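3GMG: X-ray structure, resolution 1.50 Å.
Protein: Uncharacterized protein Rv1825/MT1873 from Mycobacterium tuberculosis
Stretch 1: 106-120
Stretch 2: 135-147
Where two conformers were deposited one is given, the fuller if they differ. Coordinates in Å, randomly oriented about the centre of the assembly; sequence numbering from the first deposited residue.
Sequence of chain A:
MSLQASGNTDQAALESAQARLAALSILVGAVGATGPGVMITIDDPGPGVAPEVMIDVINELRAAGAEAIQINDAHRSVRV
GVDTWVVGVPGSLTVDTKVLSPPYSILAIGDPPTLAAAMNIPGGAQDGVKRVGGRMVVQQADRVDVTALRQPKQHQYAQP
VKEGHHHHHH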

# COMPACT_ATOMS: atom_id res chain seq x y z
N ILE A 106 -1.61 -9.34 -17.61
CA ILE A 106 -1.11 -9.20 -16.25
C ILE A 106 -0.21 -10.37 -15.96
O ILE A 106 -0.61 -11.51 -16.13
CB ILE A 106 -2.24 -9.12 -15.20
CG1 ILE A 106 -3.20 -7.96 -15.54
CG2 ILE A 106 -1.66 -8.96 -13.80
CD1 ILE A 106 -4.43 -8.38 -16.34
N LEU A 107 1.02 -10.08 -15.55
CA LEU A 107 2.02 -11.10 -15.20
C LEU A 107 2.15 -11.12 -13.69
O LEU A 107 2.24 -10.07 -13.07
CB LEU A 107 3.37 -10.76 -15.81
CG LEU A 107 3.39 -10.51 -17.31
CD1 LEU A 107 4.74 -9.96 -17.73
CD2 LEU A 107 3.16 -11.83 -18.04
N ALA A 108 2.13 -12.29 -13.10
CA ALA A 108 2.28 -12.43 -11.65
C ALA A 108 3.14 -13.63 -11.33
O ALA A 108 2.96 -14.70 -11.91
CB ALA A 108 0.96 -12.57 -10.98
N ILE A 109 4.07 -13.44 -10.41
CA ILE A 109 4.98 -14.49 -9.95
C ILE A 109 4.47 -15.02 -8.62
O ILE A 109 4.21 -14.24 -7.70
CB ILE A 109 6.41 -13.98 -9.83
CG1 ILE A 109 7.01 -13.69 -11.22
CG2 ILE A 109 7.31 -15.01 -9.10
CD1 ILE A 109 8.29 -12.89 -11.21
N GLY A 110 4.30 -16.32 -8.55
CA GLY A 110 3.75 -17.00 -7.35
C GLY A 110 3.46 -18.45 -7.67
O GLY A 110 3.83 -18.92 -8.74
N ASP A 111 2.77 -19.16 -6.78
CA ASP A 111 2.38 -20.55 -7.06
C ASP A 111 1.31 -20.57 -8.16
O ASP A 111 0.19 -20.10 -7.95
CB ASP A 111 1.86 -21.26 -5.81
CG ASP A 111 1.48 -22.68 -6.10
OD1 ASP A 111 2.39 -23.43 -6.51
OD2 ASP A 111 0.29 -23.03 -5.97
N PRO A 112 1.65 -21.12 -9.35
CA PRO A 112 0.69 -20.98 -10.46
C PRO A 112 -0.72 -21.55 -10.22
O PRO A 112 -1.71 -20.89 -10.53
CB PRO A 112 1.42 -21.67 -11.64
CG PRO A 112 2.81 -21.58 -11.31
CD PRO A 112 2.89 -21.75 -9.81
N PRO A 113 -0.85 -22.74 -9.60
CA PRO A 113 -2.19 -23.22 -9.32
C PRO A 113 -2.99 -22.33 -8.32
O PRO A 113 -4.22 -22.21 -8.46
CB PRO A 113 -1.95 -24.62 -8.74
CG PRO A 113 -0.65 -25.02 -9.32
CD PRO A 113 0.17 -23.79 -9.36
N THR A 114 -2.32 -21.72 -7.36
CA THR A 114 -3.00 -20.85 -6.38
C THR A 114 -3.45 -19.56 -7.05
O THR A 114 -4.57 -19.10 -6.83
CB THR A 114 -2.11 -20.52 -5.19
OG1 THR A 114 -1.56 -21.74 -4.66
CG2 THR A 114 -2.88 -19.80 -4.11
N LEU A 115 -2.55 -18.97 -7.85
CA LEU A 115 -2.91 -17.75 -8.59
C LEU A 115 -4.06 -18.03 -9.54
O LEU A 115 -4.98 -17.24 -9.63
CB LEU A 115 -1.70 -17.23 -9.37
CG LEU A 115 -0.51 -16.80 -8.51
CD1 LEU A 115 0.75 -16.56 -9.35
CD2 LEU A 115 -0.82 -15.57 -7.68
N ALA A 116 -4.04 -19.17 -10.24
CA ALA A 116 -5.14 -19.52 -11.13
C ALA A 116 -6.44 -19.74 -10.37
O ALA A 116 -7.49 -19.31 -10.81
CB ALA A 116 -4.79 -20.75 -11.96
N ALA A 117 -6.36 -20.41 -9.22
CA ALA A 117 -7.55 -20.63 -8.38
C ALA A 117 -8.19 -19.31 -7.99
O ALA A 117 -9.42 -19.18 -8.05
CB ALA A 117 -7.20 -21.45 -7.13
N ALA A 118 -7.38 -18.33 -7.61
CA ALA A 118 -7.89 -17.02 -7.23
C ALA A 118 -8.69 -16.42 -8.37
O ALA A 118 -9.76 -15.86 -8.17
CB ALA A 118 -6.78 -16.07 -6.79
N MET A 119 -8.15 -16.53 -9.58
CA MET A 119 -8.86 -15.98 -10.73
C MET A 119 -10.21 -16.62 -10.97
O MET A 119 -11.10 -15.98 -11.49
CB MET A 119 -8.01 -16.06 -12.01
CG MET A 119 -6.81 -15.11 -12.06
SD MET A 119 -7.14 -13.32 -11.95
CE MET A 119 -6.77 -13.23 -10.24
N ASN A 120 -10.37 -17.88 -10.57
CA ASN A 120 -11.61 -18.62 -10.79
C ASN A 120 -12.64 -18.54 -9.65
O ASN A 120 -13.68 -19.18 -9.73
CB ASN A 120 -11.28 -20.07 -11.12
CG ASN A 120 -10.60 -20.20 -12.48
OD1 ASN A 120 -10.97 -19.50 -13.43
ND2 ASN A 120 -9.60 -21.07 -12.57
N ARG A 135 -13.43 -11.38 -21.89
CA ARG A 135 -12.92 -12.74 -21.71
C ARG A 135 -11.61 -12.65 -20.95
O ARG A 135 -10.83 -11.76 -21.25
CB ARG A 135 -12.59 -13.38 -23.07
CG ARG A 135 -13.56 -14.43 -23.54
CD ARG A 135 -12.82 -15.45 -24.41
NE ARG A 135 -11.90 -14.82 -25.37
CZ ARG A 135 -10.75 -15.38 -25.74
NH1 ARG A 135 -10.39 -16.55 -25.23
NH2 ARG A 135 -9.95 -14.77 -26.62
N MET A 136 -11.35 -13.60 -20.07
CA MET A 136 -10.06 -13.75 -19.43
C MET A 136 -9.48 -15.10 -19.79
O MET A 136 -10.19 -16.11 -19.77
CB MET A 136 -10.21 -13.67 -17.90
CG MET A 136 -8.90 -13.74 -17.09
SD MET A 136 -9.13 -13.72 -15.22
CE MET A 136 -9.47 -11.97 -14.98
N VAL A 137 -8.19 -15.12 -20.11
CA VAL A 137 -7.42 -16.36 -20.29
C VAL A 137 -6.33 -16.36 -19.21
O VAL A 137 -5.63 -15.38 -19.02
CB VAL A 137 -6.76 -16.46 -21.69
CG1 VAL A 137 -5.94 -17.75 -21.81
CG2 VAL A 137 -7.83 -16.37 -22.78
N VAL A 138 -6.19 -17.48 -18.50
CA VAL A 138 -5.22 -17.64 -17.42
C VAL A 138 -4.24 -18.73 -17.81
O VAL A 138 -4.62 -19.89 -17.93
CB VAL A 138 -5.94 -18.03 -16.11
CG1 VAL A 138 -4.94 -18.18 -14.99
CG2 VAL A 138 -6.97 -16.98 -15.73
N GLN A 139 -2.99 -18.36 -18.02
CA GLN A 139 -1.94 -19.30 -18.40
C GLN A 139 -0.97 -19.50 -17.22
O GLN A 139 -0.24 -18.59 -16.84
CB GLN A 139 -1.18 -18.78 -19.62
CG GLN A 139 0.01 -19.63 -20.05
CD GLN A 139 -0.43 -20.95 -20.63
OE1 GLN A 139 -1.03 -20.99 -21.71
NE2 GLN A 139 -0.22 -22.05 -19.89
N GLN A 140 -0.94 -20.71 -16.68
CA GLN A 140 0.08 -21.08 -15.71
C GLN A 140 1.39 -21.31 -16.43
O GLN A 140 1.42 -21.87 -17.55
CB GLN A 140 -0.32 -22.33 -14.94
CG GLN A 140 -1.57 -22.14 -14.10
CD GLN A 140 -1.96 -23.38 -13.30
OE1 GLN A 140 -1.11 -24.04 -12.73
NE2 GLN A 140 -3.25 -23.68 -13.26
N ALA A 141 2.49 -20.90 -15.82
CA ALA A 141 3.79 -20.99 -16.46
C ALA A 141 4.89 -21.30 -15.45
O ALA A 141 4.93 -20.76 -14.35
CB ALA A 141 4.11 -19.69 -17.21
N ASP A 142 5.82 -22.15 -15.86
CA ASP A 142 6.96 -22.45 -15.01
C ASP A 142 7.90 -21.26 -14.86
O ASP A 142 8.68 -21.19 -13.91
CB ASP A 142 7.71 -23.66 -15.56
CG ASP A 142 6.95 -24.97 -15.38
OD1 ASP A 142 5.97 -25.02 -14.60
OD2 ASP A 142 7.35 -25.96 -16.02
N ARG A 143 7.84 -20.29 -15.78
CA ARG A 143 8.63 -19.08 -15.71
C ARG A 143 7.88 -17.90 -16.30
O ARG A 143 7.46 -17.93 -17.45
CB ARG A 143 9.95 -19.21 -16.47
CG ARG A 143 10.77 -17.94 -16.51
CD ARG A 143 12.10 -18.12 -17.23
NE ARG A 143 12.69 -16.84 -17.51
CZ ARG A 143 13.73 -16.66 -18.32
NH1 ARG A 143 14.30 -17.71 -18.92
NH2 ARG A 143 14.20 -15.43 -18.53
N VAL A 144 7.79 -16.85 -15.50
CA VAL A 144 7.24 -15.56 -15.88
C VAL A 144 8.27 -14.51 -15.52
O VAL A 144 8.89 -14.60 -14.44
CB VAL A 144 5.94 -15.32 -15.08
CG1 VAL A 144 5.45 -13.87 -15.23
CG2 VAL A 144 4.87 -16.33 -15.47
N ASP A 145 8.50 -13.52 -16.38
CA ASP A 145 9.45 -12.45 -16.11
C ASP A 145 8.74 -11.12 -15.89
O ASP A 145 7.94 -10.70 -16.72
CB ASP A 145 10.45 -12.27 -17.26
CG ASP A 145 11.42 -13.45 -17.42
OD1 ASP A 145 11.40 -14.42 -16.64
OD2 ASP A 145 12.22 -13.38 -18.38
N VAL A 146 9.02 -10.48 -14.76
CA VAL A 146 8.49 -9.17 -14.42
C VAL A 146 9.66 -8.21 -14.48
O VAL A 146 10.50 -8.19 -13.58
CB VAL A 146 7.83 -9.17 -13.02
CG1 VAL A 146 7.54 -7.74 -12.55
CG2 VAL A 146 6.55 -10.01 -13.06
N THR A 147 9.74 -7.44 -15.55
CA THR A 147 10.93 -6.62 -15.79
C THR A 147 10.69 -5.12 -15.62
O THR A 147 11.65 -4.36 -15.55
CB THR A 147 11.51 -6.89 -17.21
OG1 THR A 147 10.53 -6.54 -18.19
CG2 THR A 147 11.90 -8.34 -17.37

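The two stretches meet through a mainly apolar contact, burying 620 Å² in total without a hydrogen bond between the stretches. Stretch 1 contributes a strand (106-109) and a helix (112-119), and stretch 2 turns a corner at Asp142 so that the strand on each side of it faces a different one of these elements. The helix runs nearly antiparallel to strand 135-141, at 169° with axes 8.4 Å apart, whereas strands 106-109 and 143-146 cross at -111° with a closest approach of 6.7 Å.

Along the helix, Pro112, Ala116 and Met119 lie about one turn apart and direct their CA-to-CB bonds toward the strand, where the alternate residues Met136, Val138 and Gln140 point back. The small side chain of Ala116 fits against Val138, with Ala116 CB 4.0 Å from Val138 CG1, and Met119 CB lies 4.0 Å from Val138 CG2. Farther along, the two methionine sulfurs, Met119 SD and Met136 SD, approach to 3.8 Å. Gln140 covers the first turn: its NE2 lies 3.6 Å from Ala116 CB, while its OE1 sits 3.4 Å from Pro113 N. That last approach is not a hydrogen bond, because the proline nitrogen has no hydrogen to share. The same turn is secured from within by Asp111, whose OD2 caps the helix by accepting from Thr114 N at 3.2 Å.

Where the strands cross, branched aliphatic side chains interlock. Val144 CG1 packs 3.8 Å from Leu107 CB, and Ile109 extends CD1 to within 3.8 Å of Val146 CG2. Leu107 CD1 also reaches the backbone, 3.4 Å from Asp145 O. The CA-to-CB bond of Asp145 points away. Within stretch 2, Asp145 forms a salt bridge with Arg143 (Arg143 NH2 to Asp145 OD2, 2.9 Å). No hydrogen bond joins the crossing strands, whose contact is van der Waals packing.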